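Local coordinates for periplasmic solute binding protein (Pectobacterium atrosepticum, PDB 4RY1) that probably binds a sugar in the periplasm and delivers it to an ABC-type transporter, as a bacterial solute-binding protein of family 1, at residues F367-S380 with F398-I410. Sequence-based numbering, arbitrary orientation. Where two conformers were deposited one is given.
Sequences FMENQELVQLWTTS and FLSGANRILKRAI
A two-pronged salt bridge joins Arg408 to the Glu372 carboxylate. NH1 of Arg408 lies 2.7 Å from Glu372 OE1, which uses its syn lone pair in a nearly straight bond, and Arg408 NH2 reaches Glu372 OE2 less straight and tilted out of the carboxylate plane. Carboxylate and guanidinium planes differ by only 15°, here at the exposed margin. Asn370 N-caps helix 371-385: its OD1 accepts from Leu373 N (2.9 Å) in the carbonyl plane. Swung away from the backbone N (chi1 172°), the Asn370 amide sets OD1 against Ile405 CG2 and ND2 against Ala409 CB. At the same end of the interface, Ile410 CG1 stands 3.5 Å from the Phe367 ring centroid, almost on the normal, a CH-pi contact. Two interlocked knobs fill the other end. Leu376 sits among Phe398, Gly401, Ala402 and Ile405, its CD2 3.4 Å from Ala402 N, where the side-chain-less Gly401 permits close approach. Phe398 enters between Leu373, Leu376, Trp377 and Ser380, its CE1 3.8 Å from Trp377 CB. The paired segments run antiparallel (171°), their axes 9.6 Å apart, forming a C-terminal helical hairpin. Leu172 of helix 169-183 touches Leu373 and Trp377, Phe206 of helix 199-214 meets Phe398 edge-to-face, and strand 194-195 packs on Ala402 and Leu406.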
loop_
_atom_site.group_PDB
_atom_site.type_symbol
_atom_site.label_atom_id
_atom_site.label_comp_id
_atom_site.label_asym_id
_atom_site.label_seq_id
_atom_site.Cartn_x
_atom_site.Cartn_y
_atom_site.Cartn_z
ATOM N N PHE A 367 -5.916 1.603 11.149
ATOM C CA PHE A 367 -5.327 0.878 12.273
ATOM C C PHE A 367 -4.930 -0.551 11.940
ATOM O O PHE A 367 -4.115 -1.132 12.647
ATOM C CB PHE A 367 -6.258 0.937 13.476
ATOM C CG PHE A 367 -6.468 2.336 13.967
ATOM C CD1 PHE A 367 -5.447 3.021 14.613
ATOM C CD2 PHE A 367 -7.662 2.985 13.749
ATOM C CE1 PHE A 367 -5.617 4.332 15.017
ATOM C CE2 PHE A 367 -7.851 4.280 14.174
ATOM C CZ PHE A 367 -6.828 4.959 14.810
ATOM N N MET A 368 -5.486 -1.102 10.859
ATOM C CA MET A 368 -5.043 -2.421 10.373
ATOM C C MET A 368 -3.562 -2.408 9.986
ATOM O O MET A 368 -2.888 -3.454 10.048
ATOM C CB MET A 368 -5.950 -2.952 9.248
ATOM C CG MET A 368 -5.616 -2.544 7.814
ATOM S SD MET A 368 -6.521 -3.467 6.536
ATOM C CE MET A 368 -6.157 -5.089 7.171
ATOM N N GLU A 369 -3.056 -1.229 9.619
ATOM C CA GLU A 369 -1.627 -1.059 9.291
ATOM C C GLU A 369 -0.766 -0.541 10.448
ATOM O O GLU A 369 0.396 -0.199 10.245
ATOM C CB GLU A 369 -1.455 -0.164 8.068
ATOM C CG GLU A 369 -2.291 -0.630 6.894
ATOM C CD GLU A 369 -1.677 -0.298 5.552
ATOM O OE1 GLU A 369 -0.559 0.257 5.509
ATOM O OE2 GLU A 369 -2.319 -0.602 4.528
ATOM N N ASN A 370 -1.320 -0.504 11.662
ATOM C CA ASN A 370 -0.547 -0.089 12.841
ATOM C C ASN A 370 0.705 -0.968 12.928
ATOM O O ASN A 370 0.586 -2.191 12.840
ATOM C CB ASN A 370 -1.408 -0.213 14.106
ATOM C CG ASN A 370 -0.629 0.013 15.385
ATOM O OD1 ASN A 370 0.067 -0.882 15.849
ATOM N ND2 ASN A 370 -0.782 1.189 15.987
ATOM N N GLN A 371 1.878 -0.374 13.108
ATOM C CA GLN A 371 3.118 -1.156 13.009
ATOM C C GLN A 371 3.219 -2.190 14.142
ATOM O O GLN A 371 3.678 -3.301 13.908
ATOM C CB GLN A 371 4.360 -0.260 13.010
ATOM N N GLU A 372 2.819 -1.824 15.364
ATOM C CA GLU A 372 2.805 -2.813 16.461
ATOM C C GLU A 372 1.872 -3.977 16.176
ATOM O O GLU A 372 2.179 -5.141 16.446
ATOM C CB GLU A 372 2.359 -2.187 17.777
ATOM C CG GLU A 372 3.429 -1.399 18.468
ATOM C CD GLU A 372 3.001 -0.925 19.856
ATOM O OE1 GLU A 372 2.752 0.281 20.005
ATOM O OE2 GLU A 372 2.882 -1.757 20.777
ATOM N N LEU A 373 0.698 -3.661 15.650
ATOM C CA LEU A 373 -0.270 -4.709 15.299
ATOM C C LEU A 373 0.319 -5.649 14.229
ATOM O O LEU A 373 0.225 -6.868 14.313
ATOM C CB LEU A 373 -1.576 -4.070 14.849
ATOM C CG LEU A 373 -2.720 -5.015 14.511
ATOM C CD1 LEU A 373 -4.055 -4.380 14.899
ATOM C CD2 LEU A 373 -2.748 -5.422 13.043
ATOM N N VAL A 374 0.888 -5.060 13.186
ATOM C CA VAL A 374 1.458 -5.850 12.100
ATOM C C VAL A 374 2.623 -6.711 12.602
ATOM O O VAL A 374 2.767 -7.855 12.194
ATOM C CB VAL A 374 1.907 -4.951 10.944
ATOM C CG1 VAL A 374 2.746 -5.709 9.928
ATOM C CG2 VAL A 374 0.691 -4.317 10.288
ATOM N N GLN A 375 3.440 -6.167 13.497
ATOM C CA GLN A 375 4.527 -6.964 14.098
ATOM C C GLN A 375 4.032 -8.082 15.005
ATOM O O GLN A 375 4.589 -9.175 14.985
ATOM C CB GLN A 375 5.538 -6.074 14.820
ATOM C CG GLN A 375 6.417 -5.327 13.829
ATOM C CD GLN A 375 7.048 -6.244 12.777
ATOM O OE1 GLN A 375 7.758 -7.196 13.123
ATOM N NE2 GLN A 375 6.768 -5.980 11.490
ATOM N N LEU A 376 2.935 -7.836 15.712
ATOM C CA LEU A 376 2.318 -8.871 16.536
ATOM C C LEU A 376 1.803 -10.020 15.662
ATOM O O LEU A 376 2.011 -11.189 15.961
ATOM C CB LEU A 376 1.192 -8.290 17.388
ATOM C CG LEU A 376 0.735 -9.232 18.502
ATOM C CD1 LEU A 376 1.828 -9.436 19.538
ATOM C CD2 LEU A 376 -0.521 -8.725 19.187
ATOM N N TRP A 377 1.115 -9.668 14.582
ATOM C CA TRP A 377 0.695 -10.626 13.551
ATOM C C TRP A 377 1.883 -11.425 13.015
ATOM O O TRP A 377 1.864 -12.659 12.960
ATOM C CB TRP A 377 -0.008 -9.870 12.412
ATOM C CG TRP A 377 -0.229 -10.611 11.137
ATOM C CD1 TRP A 377 0.444 -10.420 9.963
ATOM C CD2 TRP A 377 -1.217 -11.623 10.863
ATOM N NE1 TRP A 377 -0.039 -11.253 8.998
ATOM C CE2 TRP A 377 -1.060 -12.000 9.510
ATOM C CE3 TRP A 377 -2.206 -12.252 11.625
ATOM C CZ2 TRP A 377 -1.869 -12.940 8.899
ATOM C CZ3 TRP A 377 -3.004 -13.207 11.019
ATOM C CH2 TRP A 377 -2.825 -13.557 9.677
ATOM N N THR A 378 2.925 -10.698 12.634
ATOM C CA THR A 378 4.118 -11.294 12.013
ATOM C C THR A 378 4.802 -12.294 12.946
ATOM O O THR A 378 5.087 -13.440 12.560
ATOM C CB THR A 378 5.084 -10.181 11.568
ATOM O OG1 THR A 378 4.424 -9.361 10.580
ATOM C CG2 THR A 378 6.376 -10.748 10.999
ATOM N N THR A 379 5.004 -11.868 14.187
ATOM C CA THR A 379 5.595 -12.741 15.209
ATOM C C THR A 379 4.677 -13.936 15.538
ATOM O O THR A 379 5.157 -15.052 15.800
ATOM C CB THR A 379 6.037 -11.949 16.449
ATOM O OG1 THR A 379 4.923 -11.271 17.028
ATOM C CG2 THR A 379 7.105 -10.941 16.075
ATOM N N SER A 380 3.370 -13.719 15.489
ATOM C CA SER A 380 2.418 -14.821 15.701
ATOM C C SER A 380 2.549 -15.864 14.604
ATOM O O SER A 380 2.531 -17.062 14.880
ATOM C CB SER A 380 0.979 -14.322 15.739
ATOM O OG SER A 380 0.779 -13.456 16.840
ATOM N N PHE A 398 -2.967 -13.335 20.042
ATOM C CA PHE A 398 -2.955 -12.214 19.101
ATOM C C PHE A 398 -4.116 -11.266 19.435
ATOM O O PHE A 398 -3.937 -10.059 19.529
ATOM C CB PHE A 398 -3.019 -12.665 17.636
ATOM C CG PHE A 398 -3.235 -11.525 16.676
ATOM C CD1 PHE A 398 -2.162 -10.737 16.253
ATOM C CD2 PHE A 398 -4.503 -11.218 16.227
ATOM C CE1 PHE A 398 -2.363 -9.664 15.393
ATOM C CE2 PHE A 398 -4.708 -10.155 15.370
ATOM C CZ PHE A 398 -3.637 -9.380 14.944
ATOM N N LEU A 399 -5.295 -11.826 19.644
ATOM C CA LEU A 399 -6.471 -11.005 19.942
ATOM C C LEU A 399 -6.289 -10.116 21.183
ATOM O O LEU A 399 -6.579 -8.934 21.136
ATOM C CB LEU A 399 -7.698 -11.897 20.087
ATOM C CG LEU A 399 -8.984 -11.202 20.537
ATOM C CD1 LEU A 399 -9.370 -10.080 19.579
ATOM C CD2 LEU A 399 -10.091 -12.242 20.637
ATOM N N SER A 400 -5.832 -10.695 22.288
ATOM C CA SER A 400 -5.624 -9.920 23.522
ATOM C C SER A 400 -4.531 -8.851 23.343
ATOM O O SER A 400 -4.692 -7.713 23.766
ATOM C CB SER A 400 -5.324 -10.844 24.718
ATOM O OG SER A 400 -4.303 -11.771 24.419
ATOM N N GLY A 401 -3.428 -9.214 22.695
ATOM C CA GLY A 401 -2.328 -8.257 22.501
ATOM C C GLY A 401 -2.711 -7.139 21.529
ATOM O O GLY A 401 -2.377 -5.955 21.727
ATOM N N ALA A 402 -3.409 -7.529 20.469
ATOM C CA ALA A 402 -3.911 -6.573 19.472
ATOM C C ALA A 402 -4.843 -5.570 20.147
ATOM O O ALA A 402 -4.749 -4.359 19.922
ATOM C CB ALA A 402 -4.621 -7.283 18.328
ATOM N N ASN A 403 -5.714 -6.074 21.017
ATOM C CA ASN A 403 -6.658 -5.188 21.711
ATOM C C ASN A 403 -5.948 -4.201 22.649
ATOM O O ASN A 403 -6.336 -3.033 22.718
ATOM C CB ASN A 403 -7.744 -5.979 22.430
ATOM C CG ASN A 403 -8.842 -6.448 21.484
ATOM O OD1 ASN A 403 -9.002 -5.908 20.380
ATOM N ND2 ASN A 403 -9.614 -7.445 21.909
ATOM N N ARG A 404 -4.897 -4.652 23.336
ATOM C CA ARG A 404 -4.048 -3.731 24.126
ATOM C C ARG A 404 -3.439 -2.642 23.241
ATOM O O ARG A 404 -3.450 -1.485 23.603
ATOM C CB ARG A 404 -2.945 -4.459 24.916
ATOM C CG ARG A 404 -3.483 -5.370 26.027
ATOM C CD ARG A 404 -2.385 -6.049 26.837
ATOM N NE ARG A 404 -1.745 -7.200 26.186
ATOM C CZ ARG A 404 -2.254 -8.431 26.119
ATOM N NH1 ARG A 404 -3.451 -8.706 26.628
ATOM N NH2 ARG A 404 -1.566 -9.398 25.520
ATOM N N ILE A 405 -2.911 -3.030 22.085
ATOM C CA ILE A 405 -2.295 -2.064 21.157
ATOM C C ILE A 405 -3.315 -1.021 20.701
ATOM O O ILE A 405 -3.051 0.174 20.715
ATOM C CB ILE A 405 -1.686 -2.764 19.926
ATOM C CG1 ILE A 405 -0.443 -3.551 20.331
ATOM C CG2 ILE A 405 -1.330 -1.748 18.835
ATOM C CD1 ILE A 405 -0.058 -4.653 19.372
ATOM N N LEU A 406 -4.490 -1.501 20.307
ATOM C CA LEU A 406 -5.552 -0.626 19.794
ATOM C C LEU A 406 -6.107 0.344 20.828
ATOM O O LEU A 406 -6.484 1.457 20.496
ATOM C CB LEU A 406 -6.662 -1.445 19.131
ATOM C CG LEU A 406 -6.239 -2.212 17.863
ATOM C CD1 LEU A 406 -7.408 -3.034 17.361
ATOM C CD2 LEU A 406 -5.746 -1.325 16.716
ATOM N N LYS A 407 -6.145 -0.066 22.085
ATOM C CA LYS A 407 -6.600 0.857 23.129
ATOM C C LYS A 407 -5.640 2.032 23.313
ATOM O O LYS A 407 -6.035 3.125 23.699
ATOM C CB LYS A 407 -6.820 0.100 24.429
ATOM C CG LYS A 407 -8.224 -0.472 24.474
ATOM C CD LYS A 407 -9.173 0.575 25.035
ATOM C CE LYS A 407 -10.634 0.339 24.692
ATOM N NZ LYS A 407 -11.453 1.537 25.046
ATOM N N ARG A 408 -4.375 1.787 23.012
ATOM C CA ARG A 408 -3.359 2.835 22.982
ATOM C C ARG A 408 -3.441 3.690 21.720
ATOM O O ARG A 408 -3.361 4.917 21.777
ATOM C CB ARG A 408 -1.957 2.229 23.121
ATOM C CG ARG A 408 -1.403 2.307 24.532
ATOM C CD ARG A 408 0.055 1.895 24.605
ATOM N NE ARG A 408 0.293 0.519 24.165
ATOM C CZ ARG A 408 0.893 0.175 23.026
ATOM N NH1 ARG A 408 1.310 1.106 22.173
ATOM N NH2 ARG A 408 1.056 -1.111 22.726
ATOM N N ALA A 409 -3.591 3.017 20.585
ATOM C CA ALA A 409 -3.502 3.661 19.267
ATOM C C ALA A 409 -4.756 4.440 18.873
ATOM O O ALA A 409 -4.683 5.489 18.235
ATOM C CB ALA A 409 -3.207 2.613 18.203
ATOM N N ILE A 410 -5.909 3.893 19.220
ATOM C CA ILE A 410 -7.192 4.492 18.838
ATOM C C ILE A 410 -7.809 5.300 19.960
ATOM O O ILE A 410 -7.981 4.795 21.077
ATOM C CB ILE A 410 -8.239 3.429 18.500
ATOM C CG1 ILE A 410 -7.677 2.446 17.481
ATOM C CG2 ILE A 410 -9.539 4.103 18.052
ATOM C CD1 ILE A 410 -8.649 1.391 17.011
#